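Local coordinates for protein probable uracil-DNA glycosylase (Acanthamoeba polyphaga mimivirus, PDB 5X55) that is a probable member of the uracil-DNA glycosylase superfamily, with an alpha/beta fold built round a four-stranded parallel sheet, at residues P132-F137 with I280-D285; P194-S199 with V261-G266; Y225-K230 with V348-K353; C121-K126 with Q149-L154. One frame throughout, in Å; residues are numbered along the deposited sequence.

Contact 1. Residues P132-F137 with I280-D285; sequences PEWFDF and IDYLTD
Phe137 and Tyr282 make the tight centre of a helix-on-helix contact, in which the start of helix 135-142 rests against helix 273-286 of the uracil-DNA glycosylase fold. CB of Phe137 lies over the middle of the Tyr282 ring, 3.7 Å from its centroid and 6° off the normal, a CH-pi contact. The two rings meet obliquely, their planes at 59°, and CD1 of Phe137 comes within 3.5 Å of Tyr282 CG. Tyr282 has CG anti to its backbone N (chi1 179°), on the side facing Phe137.

Trp134, also buried, extends the packing toward Leu283. Its CH2 touches Leu283 CD2 at 3.8 Å, the two side chains crossing at about a right angle, while its CZ3 is 4.3 Å from Tyr282 CD2. The indole NE1 donates a hydrogen bond to Leu178 O, and both Trp134 and Phe137 also pack on Leu279 of the same helix 273-286. Packing is looser toward the exposed Asp136, whose CB is 4.4 Å from Tyr282 OH. No direct hydrogen bond joins the two segments, and the polar tip of Tyr282 is served by a bridging water instead. That water lies 2.7 Å from Tyr282 OH, donates to Glu133 O at 2.7 Å and accepts from Phe137 N at 2.8 Å.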
# COMPACT_ATOMS: atom_id res chain seq x y z
N PRO A 132 -6.16 -16.86 5.50
CA PRO A 132 -5.82 -18.12 4.81
C PRO A 132 -5.89 -18.05 3.29
O PRO A 132 -5.15 -18.80 2.61
CB PRO A 132 -6.86 -19.11 5.35
CG PRO A 132 -7.35 -18.52 6.62
CD PRO A 132 -7.27 -17.03 6.46
N GLU A 133 -6.75 -17.21 2.72
CA GLU A 133 -6.84 -17.08 1.27
C GLU A 133 -5.53 -16.64 0.61
O GLU A 133 -5.43 -16.70 -0.62
CB GLU A 133 -7.94 -16.10 0.87
CG GLU A 133 -9.36 -16.48 1.33
CD GLU A 133 -9.68 -16.08 2.77
OE1 GLU A 133 -8.75 -16.02 3.60
OE2 GLU A 133 -10.87 -15.81 3.07
N TRP A 134 -4.52 -16.20 1.37
CA TRP A 134 -3.24 -15.82 0.81
C TRP A 134 -2.19 -16.92 0.91
O TRP A 134 -1.11 -16.78 0.33
CB TRP A 134 -2.70 -14.55 1.48
CG TRP A 134 -3.39 -13.27 1.06
CD1 TRP A 134 -4.36 -12.58 1.75
CD2 TRP A 134 -3.15 -12.51 -0.15
NE1 TRP A 134 -4.73 -11.45 1.05
CE2 TRP A 134 -4.01 -11.39 -0.12
CE3 TRP A 134 -2.30 -12.68 -1.25
CZ2 TRP A 134 -4.04 -10.45 -1.15
CZ3 TRP A 134 -2.33 -11.73 -2.27
CH2 TRP A 134 -3.19 -10.63 -2.22
N PHE A 135 -2.50 -18.02 1.63
CA PHE A 135 -1.47 -19.03 1.87
C PHE A 135 -0.95 -19.62 0.56
O PHE A 135 0.25 -19.85 0.41
CB PHE A 135 -2.02 -20.13 2.80
CG PHE A 135 -2.24 -19.68 4.24
CD1 PHE A 135 -1.80 -18.43 4.68
CD2 PHE A 135 -2.87 -20.52 5.17
CE1 PHE A 135 -2.00 -18.02 6.01
CE2 PHE A 135 -3.08 -20.12 6.49
CZ PHE A 135 -2.65 -18.87 6.92
N ASP A 136 -1.84 -19.80 -0.43
CA ASP A 136 -1.40 -20.29 -1.72
C ASP A 136 -0.37 -19.36 -2.34
O ASP A 136 0.73 -19.79 -2.73
CB ASP A 136 -2.59 -20.49 -2.66
CG ASP A 136 -3.36 -21.79 -2.35
OD1 ASP A 136 -3.25 -22.28 -1.21
OD2 ASP A 136 -4.07 -22.31 -3.24
N PHE A 137 -0.67 -18.05 -2.37
CA PHE A 137 0.34 -17.12 -2.86
C PHE A 137 1.61 -17.25 -2.04
O PHE A 137 2.71 -17.34 -2.60
CB PHE A 137 -0.18 -15.68 -2.83
CG PHE A 137 0.90 -14.66 -2.90
CD1 PHE A 137 1.56 -14.40 -4.10
CD2 PHE A 137 1.28 -13.95 -1.78
CE1 PHE A 137 2.57 -13.47 -4.17
CE2 PHE A 137 2.29 -13.02 -1.84
CZ PHE A 137 2.94 -12.77 -3.05
N ILE A 280 2.13 -8.59 -7.45
CA ILE A 280 1.45 -8.02 -8.62
C ILE A 280 1.12 -9.12 -9.62
O ILE A 280 -0.02 -9.23 -10.11
CB ILE A 280 2.30 -6.92 -9.28
CG1 ILE A 280 2.82 -5.86 -8.28
CG2 ILE A 280 1.56 -6.28 -10.46
CD1 ILE A 280 1.78 -5.06 -7.65
N ASP A 281 2.12 -9.95 -9.94
CA ASP A 281 1.93 -10.99 -10.95
C ASP A 281 0.88 -11.99 -10.51
O ASP A 281 0.07 -12.45 -11.32
CB ASP A 281 3.26 -11.70 -11.25
CG ASP A 281 4.28 -10.76 -11.89
OD1 ASP A 281 3.88 -9.69 -12.39
OD2 ASP A 281 5.49 -11.09 -11.86
N TYR A 282 0.89 -12.35 -9.22
CA TYR A 282 -0.12 -13.26 -8.71
C TYR A 282 -1.52 -12.69 -8.93
O TYR A 282 -2.44 -13.40 -9.37
CB TYR A 282 0.13 -13.53 -7.23
CG TYR A 282 -0.91 -14.44 -6.62
CD1 TYR A 282 -0.78 -15.83 -6.70
CD2 TYR A 282 -2.03 -13.92 -5.98
CE1 TYR A 282 -1.73 -16.67 -6.15
CE2 TYR A 282 -2.99 -14.76 -5.43
CZ TYR A 282 -2.84 -16.13 -5.52
OH TYR A 282 -3.79 -16.96 -4.97
N LEU A 283 -1.70 -11.40 -8.62
CA LEU A 283 -3.04 -10.82 -8.75
C LEU A 283 -3.48 -10.77 -10.21
O LEU A 283 -4.60 -11.18 -10.55
CB LEU A 283 -3.10 -9.43 -8.10
CG LEU A 283 -2.91 -9.36 -6.59
CD1 LEU A 283 -2.84 -7.91 -6.14
CD2 LEU A 283 -4.03 -10.08 -5.87
N THR A 284 -2.61 -10.28 -11.10
CA THR A 284 -2.98 -10.16 -12.50
C THR A 284 -3.08 -11.51 -13.21
O THR A 284 -3.77 -11.61 -14.23
CB THR A 284 -1.99 -9.27 -13.25
OG1 THR A 284 -0.69 -9.87 -13.22
CG2 THR A 284 -1.93 -7.89 -12.60
N ASP A 285 -2.41 -12.54 -12.71
CA ASP A 285 -2.56 -13.84 -13.33
C ASP A 285 -3.82 -14.55 -12.86
O ASP A 285 -4.41 -15.33 -13.63
CB ASP A 285 -1.34 -14.73 -13.04
CG ASP A 285 -0.04 -14.16 -13.62
OD1 ASP A 285 -0.08 -13.14 -14.37
OD2 ASP A 285 1.03 -14.73 -13.31
O HOH W 1 -3.35 -17.14 -2.29

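Contact 2. Residues P194-S199 with V261-G266; sequences PGSCIS and VLNESG
The type II beta turn from Val261 to Glu264 is tied to Pro194, in the loop that follows strand 185-189, by a hydrogen bond from Asn263 N to Pro194 O. That loop continues directly from GQDPY, a signature motif of uracil-DNA glycosylases. The bond is short, 2.7 Å from Asn263 N to Pro194 O, and nearly straight at the hydrogen (166°), with the donor tilted 30° from the carbonyl plane. Asn263 takes the positive phi expected at the third position of such a turn, and Glu264 N closes the turn onto Val261 O at 2.9 Å.

Around this bond the fit is mostly between apolar carbons and backbone oxygens. Leu262 has CG anti to its backbone N, and its chi2 of 66° turns CD1 to Pro194 O at 3.5 Å and Ser196 CB at 3.8 Å. At the other end of the turn the proline ring leans on the backbone, with Pro194 CB 3.5 Å from Glu264 O, an oxygen that accepts from Thr260 OG1. No side-chain hydrogen bond crosses between the segments: Asn263 OD1 is 3.7 Å from Pro194 O, and both are acceptors. Gly195 is also backbone-bonded to Tyr203, and Leu262 to Arg163. The polar part of this surface junction is thus main-chain in character: one hydrogen bond gives it direction, and the packing of Leu262 and Pro194 surrounds that bond.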
# COMPACT_ATOMS: atom_id res chain seq x y z
N PRO A 194 8.21 7.11 7.46
CA PRO A 194 9.29 6.89 8.44
C PRO A 194 9.02 7.52 9.79
O PRO A 194 9.71 7.18 10.76
CB PRO A 194 10.51 7.55 7.75
CG PRO A 194 9.90 8.71 7.00
CD PRO A 194 8.51 8.22 6.53
N GLY A 195 8.04 8.43 9.88
CA GLY A 195 7.86 9.24 11.07
C GLY A 195 7.08 8.53 12.16
O GLY A 195 6.58 7.42 11.99
N SER A 196 6.99 9.21 13.31
CA SER A 196 6.26 8.67 14.45
C SER A 196 5.67 9.83 15.26
O SER A 196 6.06 10.98 15.09
CB SER A 196 7.18 7.79 15.32
OG SER A 196 8.25 8.53 15.88
N CYS A 197 4.69 9.49 16.11
CA CYS A 197 4.16 10.43 17.09
C CYS A 197 5.21 10.75 18.15
O CYS A 197 6.27 10.10 18.23
CB CYS A 197 2.91 9.87 17.78
SG CYS A 197 1.42 9.59 16.75
N ILE A 198 4.89 11.74 19.00
CA ILE A 198 5.71 12.09 20.16
C ILE A 198 6.04 10.86 21.00
O ILE A 198 7.13 10.76 21.59
CB ILE A 198 5.00 13.16 21.02
CG1 ILE A 198 3.64 12.65 21.54
CG2 ILE A 198 4.82 14.46 20.23
CD1 ILE A 198 3.62 12.18 23.01
N SER A 199 5.12 9.90 21.07
CA SER A 199 5.19 8.77 21.98
C SER A 199 5.92 7.58 21.41
O SER A 199 6.05 6.56 22.09
CB SER A 199 3.77 8.34 22.37
OG SER A 199 3.05 8.00 21.20
N VAL A 261 13.10 1.86 8.21
CA VAL A 261 13.58 2.03 9.58
C VAL A 261 12.99 3.33 10.10
O VAL A 261 12.91 4.32 9.35
CB VAL A 261 15.12 2.05 9.66
CG1 VAL A 261 15.60 2.42 11.06
CG2 VAL A 261 15.69 0.69 9.26
N LEU A 262 12.57 3.33 11.36
CA LEU A 262 12.01 4.53 11.96
C LEU A 262 12.95 5.72 11.75
O LEU A 262 14.15 5.63 11.99
CB LEU A 262 11.79 4.30 13.45
CG LEU A 262 10.93 5.32 14.18
CD1 LEU A 262 9.50 5.27 13.67
CD2 LEU A 262 10.99 5.05 15.68
N ASN A 263 12.37 6.84 11.29
CA ASN A 263 13.06 8.11 11.07
C ASN A 263 14.07 8.06 9.93
O ASN A 263 14.91 8.96 9.81
CB ASN A 263 13.76 8.62 12.34
CG ASN A 263 12.79 8.90 13.48
OD1 ASN A 263 11.61 9.17 13.26
ND2 ASN A 263 13.29 8.81 14.72
N GLU A 264 14.03 7.02 9.08
CA GLU A 264 14.85 6.94 7.88
C GLU A 264 13.95 6.60 6.70
O GLU A 264 13.20 5.62 6.76
CB GLU A 264 15.97 5.89 8.02
CG GLU A 264 16.62 5.88 9.39
CD GLU A 264 17.93 5.09 9.44
OE1 GLU A 264 18.06 4.07 8.72
OE2 GLU A 264 18.84 5.50 10.20
N SER A 265 14.03 7.38 5.64
CA SER A 265 13.11 7.21 4.52
C SER A 265 13.67 6.25 3.48
O SER A 265 14.81 6.40 3.01
CB SER A 265 12.80 8.57 3.90
OG SER A 265 14.00 9.28 3.65
N GLY A 266 12.87 5.25 3.11
CA GLY A 266 13.16 4.41 1.95
C GLY A 266 14.43 3.58 2.01
O GLY A 266 15.04 3.36 0.97

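Contact 3. Residues Y225-K230 with V348-K353; sequences YTNLIK and VDHFGK
Leu228, on the last turns of helix 219-230, faces Phe351 at the start of helix 350-360, with their CA atoms 7.2 Å apart. CD2 of Leu228 sits over one face of the phenyl ring, toward its rim, 3.8 Å from the Phe351 ring centroid and 24° off the normal, a CH-pi contact. Beside it Asn227, its CG anti to the backbone N (chi1 -175°), reaches across with both ends of its amide. ND2 donates to Val348 O at 2.9 Å in a nearly straight bond (166°) that lies in the amide plane. OD1 comes to the edges of two rings, 3.4 Å from His350 CD2 and also near the plane of Phe351. OD1 of Asn227 accepts from a water oxygen at 2.6 Å; that water also donates to Asp349 OD1 and accepts from Phe351 N.

Asp349 is the N-cap of helix 350-360: OD1 accepts from Gly352 N at 2.9 Å and from His233 NE2 as well. Asn227 is therefore linked to the capping carboxylate through one water, where the helix begins. Val348 and His350 also touch Ser316 of the edge strand 312-316 of the parallel sheet, while His350 NE2 is hydrogen-bonded to Phe345 O.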
# COMPACT_ATOMS: atom_id res chain seq x y z
N TYR A 225 -7.63 13.73 -0.04
CA TYR A 225 -8.92 14.24 0.44
C TYR A 225 -9.37 15.46 -0.36
O TYR A 225 -10.54 15.57 -0.75
CB TYR A 225 -8.83 14.63 1.92
CG TYR A 225 -8.72 13.50 2.91
CD1 TYR A 225 -9.19 12.22 2.62
CD2 TYR A 225 -8.16 13.72 4.17
CE1 TYR A 225 -9.10 11.20 3.56
CE2 TYR A 225 -8.07 12.72 5.11
CZ TYR A 225 -8.53 11.46 4.80
OH TYR A 225 -8.41 10.49 5.76
N THR A 226 -8.46 16.41 -0.59
CA THR A 226 -8.78 17.59 -1.39
C THR A 226 -9.32 17.19 -2.76
O THR A 226 -10.29 17.77 -3.25
CB THR A 226 -7.53 18.49 -1.54
OG1 THR A 226 -7.17 19.03 -0.26
CG2 THR A 226 -7.76 19.65 -2.53
N ASN A 227 -8.70 16.19 -3.39
CA ASN A 227 -9.19 15.69 -4.68
C ASN A 227 -10.59 15.08 -4.55
O ASN A 227 -11.45 15.31 -5.40
CB ASN A 227 -8.20 14.66 -5.24
CG ASN A 227 -8.58 14.18 -6.63
OD1 ASN A 227 -9.35 13.24 -6.79
ND2 ASN A 227 -8.03 14.84 -7.65
N LEU A 228 -10.83 14.29 -3.49
CA LEU A 228 -12.17 13.73 -3.31
C LEU A 228 -13.22 14.83 -3.16
O LEU A 228 -14.31 14.73 -3.73
CB LEU A 228 -12.20 12.80 -2.10
CG LEU A 228 -11.53 11.43 -2.33
CD1 LEU A 228 -10.92 10.91 -1.04
CD2 LEU A 228 -12.56 10.44 -2.88
N ILE A 229 -12.89 15.89 -2.41
CA ILE A 229 -13.81 17.01 -2.24
C ILE A 229 -14.07 17.70 -3.59
O ILE A 229 -15.23 17.97 -3.96
CB ILE A 229 -13.26 17.99 -1.18
CG1 ILE A 229 -13.45 17.40 0.22
CG2 ILE A 229 -13.96 19.35 -1.26
CD1 ILE A 229 -12.42 17.84 1.23
N LYS A 230 -13.00 17.96 -4.35
CA LYS A 230 -13.12 18.65 -5.63
C LYS A 230 -14.05 17.94 -6.61
O LYS A 230 -14.76 18.59 -7.39
CB LYS A 230 -11.73 18.80 -6.25
CG LYS A 230 -11.71 19.34 -7.64
CD LYS A 230 -10.28 19.70 -8.06
CE LYS A 230 -10.19 19.85 -9.57
NZ LYS A 230 -8.88 20.38 -10.01
N VAL A 348 -7.09 15.12 -12.08
CA VAL A 348 -7.73 13.88 -12.49
C VAL A 348 -8.77 13.49 -11.45
O VAL A 348 -8.54 13.63 -10.24
CB VAL A 348 -6.71 12.74 -12.66
CG1 VAL A 348 -7.40 11.44 -13.09
CG2 VAL A 348 -5.62 13.12 -13.65
N ASP A 349 -9.92 13.00 -11.92
CA ASP A 349 -10.93 12.50 -11.01
C ASP A 349 -10.67 11.00 -10.80
O ASP A 349 -11.36 10.14 -11.35
CB ASP A 349 -12.32 12.78 -11.56
CG ASP A 349 -13.43 12.35 -10.62
OD1 ASP A 349 -13.16 11.95 -9.48
OD2 ASP A 349 -14.60 12.45 -11.04
N HIS A 350 -9.64 10.71 -9.99
CA HIS A 350 -9.22 9.32 -9.78
C HIS A 350 -10.39 8.44 -9.34
O HIS A 350 -10.62 7.36 -9.90
CB HIS A 350 -8.12 9.26 -8.74
CG HIS A 350 -7.04 10.26 -8.96
ND1 HIS A 350 -5.94 10.01 -9.75
CD2 HIS A 350 -6.90 11.53 -8.51
CE1 HIS A 350 -5.17 11.08 -9.79
NE2 HIS A 350 -5.72 12.02 -9.03
N PHE A 351 -11.13 8.90 -8.33
CA PHE A 351 -12.15 8.07 -7.71
C PHE A 351 -13.42 8.05 -8.55
O PHE A 351 -14.14 7.05 -8.54
CB PHE A 351 -12.39 8.56 -6.29
CG PHE A 351 -11.13 8.55 -5.46
CD1 PHE A 351 -10.75 7.40 -4.78
CD2 PHE A 351 -10.29 9.66 -5.43
CE1 PHE A 351 -9.56 7.37 -4.05
CE2 PHE A 351 -9.11 9.64 -4.69
CZ PHE A 351 -8.73 8.48 -4.01
N GLY A 352 -13.70 9.14 -9.28
CA GLY A 352 -14.73 9.09 -10.29
C GLY A 352 -14.43 8.05 -11.35
O GLY A 352 -15.32 7.30 -11.77
N LYS A 353 -13.17 7.97 -11.78
CA LYS A 353 -12.80 6.96 -12.77
C LYS A 353 -12.93 5.55 -12.21
O LYS A 353 -13.41 4.64 -12.91
CB LYS A 353 -11.38 7.23 -13.28
CG LYS A 353 -11.26 8.58 -13.92
CD LYS A 353 -10.36 8.59 -15.14
CE LYS A 353 -8.90 8.52 -14.75
NZ LYS A 353 -8.02 8.84 -15.93
O HOH W 2 -11.51 11.93 -7.38

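Contact 4. Residues C121-K126 with Q149-L154; sequences CKVNLK and QLESKL
Leu125 pushes its two methyl groups into a notch on helix 146-159 whose sides are Leu150 and Leu154, one turn apart. CD1 touches Leu150 CD2 at 3.6 Å, and CD2 of Leu125 lies 3.7 Å from Leu154 CD1. The leucine crosses both partners at about a right angle. Two residues earlier in the loop, Val123 forms a second, shallower bump: its CG1 rests 4.1 Å from Leu154 CB, and its CB lies as far from Glu151 O.

This is loop-on-helix packing: the irregular segment 121-126, with an inverse gamma turn centred on Lys122, lies against helix 146-159. Glu151 fills the groove between the two bumps. It runs alongside the Leu125 side chain in the reverse sense, and its extended chain (chi2 -170°) carries CD toward the loop backbone; its CG lies 4.1 Å from Leu125 CG. Leu125 N donates to Glu151 OE2 at 3.0 Å, meeting it from 42° above the carboxylate plane. A water also donates to OE2, so two bonds grip this oxygen, which probably helps it to remain charged. The water donates to Asn124 OD1 too and accepts from Lys126 N at 3.0 Å. Leu150 and Leu154 also pack on Trp272, and Leu125 on the loop residue Leu171 and on Phe138 of helix 135-142.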
# COMPACT_ATOMS: atom_id res chain seq x y z
N CYS A 121 15.69 -12.90 16.77
CA CYS A 121 15.87 -12.48 15.38
C CYS A 121 15.53 -13.59 14.39
O CYS A 121 16.04 -13.62 13.28
CB CYS A 121 17.28 -11.95 15.14
SG CYS A 121 17.72 -10.72 16.39
N LYS A 122 14.62 -14.48 14.78
CA LYS A 122 14.22 -15.61 13.94
C LYS A 122 13.03 -15.21 13.05
O LYS A 122 11.92 -15.75 13.18
CB LYS A 122 13.88 -16.80 14.83
CG LYS A 122 12.91 -16.35 15.91
CD LYS A 122 13.04 -17.01 17.25
CE LYS A 122 12.46 -16.03 18.23
NZ LYS A 122 12.99 -14.74 17.78
N VAL A 123 13.27 -14.26 12.14
CA VAL A 123 12.18 -13.66 11.36
C VAL A 123 11.45 -14.73 10.57
O VAL A 123 12.05 -15.54 9.85
CB VAL A 123 12.70 -12.56 10.42
CG1 VAL A 123 11.62 -12.21 9.38
CG2 VAL A 123 13.05 -11.34 11.22
N ASN A 124 10.13 -14.74 10.71
CA ASN A 124 9.28 -15.75 10.07
C ASN A 124 8.07 -15.00 9.52
O ASN A 124 7.06 -14.83 10.22
CB ASN A 124 8.90 -16.81 11.09
CG ASN A 124 8.16 -17.97 10.48
OD1 ASN A 124 7.53 -17.84 9.43
ND2 ASN A 124 8.19 -19.11 11.16
N LEU A 125 8.16 -14.58 8.26
CA LEU A 125 7.12 -13.74 7.67
C LEU A 125 5.78 -14.46 7.57
O LEU A 125 4.72 -13.81 7.70
CB LEU A 125 7.56 -13.25 6.29
CG LEU A 125 8.75 -12.30 6.22
CD1 LEU A 125 9.13 -11.97 4.76
CD2 LEU A 125 8.50 -11.04 7.00
N LYS A 126 5.79 -15.78 7.34
CA LYS A 126 4.53 -16.54 7.22
C LYS A 126 3.64 -16.37 8.45
O LYS A 126 2.41 -16.28 8.32
CB LYS A 126 4.84 -18.01 6.97
CG LYS A 126 3.66 -18.95 7.18
CD LYS A 126 2.60 -18.84 6.09
CE LYS A 126 1.19 -19.09 6.66
NZ LYS A 126 1.03 -20.41 7.36
N GLN A 149 16.66 -15.21 1.23
CA GLN A 149 17.47 -13.99 1.31
C GLN A 149 16.70 -12.87 1.99
O GLN A 149 17.26 -12.14 2.81
CB GLN A 149 17.92 -13.56 -0.09
CG GLN A 149 19.02 -14.44 -0.67
CD GLN A 149 19.12 -14.32 -2.19
OE1 GLN A 149 18.85 -13.26 -2.77
NE2 GLN A 149 19.52 -15.41 -2.84
N LEU A 150 15.41 -12.73 1.67
CA LEU A 150 14.59 -11.69 2.29
C LEU A 150 14.52 -11.89 3.80
O LEU A 150 14.80 -10.96 4.59
CB LEU A 150 13.21 -11.69 1.65
CG LEU A 150 12.09 -10.89 2.31
CD1 LEU A 150 12.44 -9.44 2.29
CD2 LEU A 150 10.75 -11.15 1.61
N GLU A 151 14.19 -13.10 4.24
CA GLU A 151 14.13 -13.33 5.68
C GLU A 151 15.51 -13.18 6.34
O GLU A 151 15.60 -12.75 7.50
CB GLU A 151 13.51 -14.69 5.97
CG GLU A 151 11.99 -14.69 5.78
CD GLU A 151 11.34 -15.97 6.28
OE1 GLU A 151 12.10 -16.92 6.55
OE2 GLU A 151 10.08 -16.02 6.42
N SER A 152 16.58 -13.46 5.59
CA SER A 152 17.94 -13.25 6.09
C SER A 152 18.23 -11.78 6.30
O SER A 152 18.79 -11.39 7.33
CB SER A 152 18.98 -13.84 5.13
OG SER A 152 19.13 -15.23 5.34
N LYS A 153 17.88 -10.93 5.33
CA LYS A 153 18.15 -9.51 5.47
C LYS A 153 17.35 -8.91 6.61
O LYS A 153 17.89 -8.12 7.41
CB LYS A 153 17.85 -8.78 4.16
CG LYS A 153 18.59 -9.33 2.98
CD LYS A 153 18.51 -8.41 1.79
CE LYS A 153 18.55 -9.20 0.49
NZ LYS A 153 17.95 -8.41 -0.62
N LEU A 154 16.06 -9.28 6.74
CA LEU A 154 15.27 -8.77 7.85
C LEU A 154 15.87 -9.23 9.19
O LEU A 154 15.95 -8.44 10.14
CB LEU A 154 13.79 -9.21 7.72
CG LEU A 154 13.07 -8.74 6.43
CD1 LEU A 154 11.62 -9.27 6.26
CD2 LEU A 154 13.08 -7.21 6.32
O HOH W 3 8.12 -17.53 6.51

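Contacts 1 and 4, whose segments alternate along the chain, are neighbours: their centres lie about 20 Å apart and they touch through Phe135 and Lys126, a cation-pi pair joining helix 135-142 to loop 121-126, which packs on helix 146-159, the next helix. Contact 2 is nested inside the loop closed by contact 1, nearest atoms about 18 Å apart, on the opposite side of the chain's centre. Contact 3 alternates with contacts 1 and 2, and its centre is about 39 Å from that of contact 4, which closes before contacts 2 and 3 open. Contacts 1 and 4 join N-terminal segments to helices 273-286 and 146-159, whereas contact 3 lies beside edge strand 312-316 of the parallel sheet.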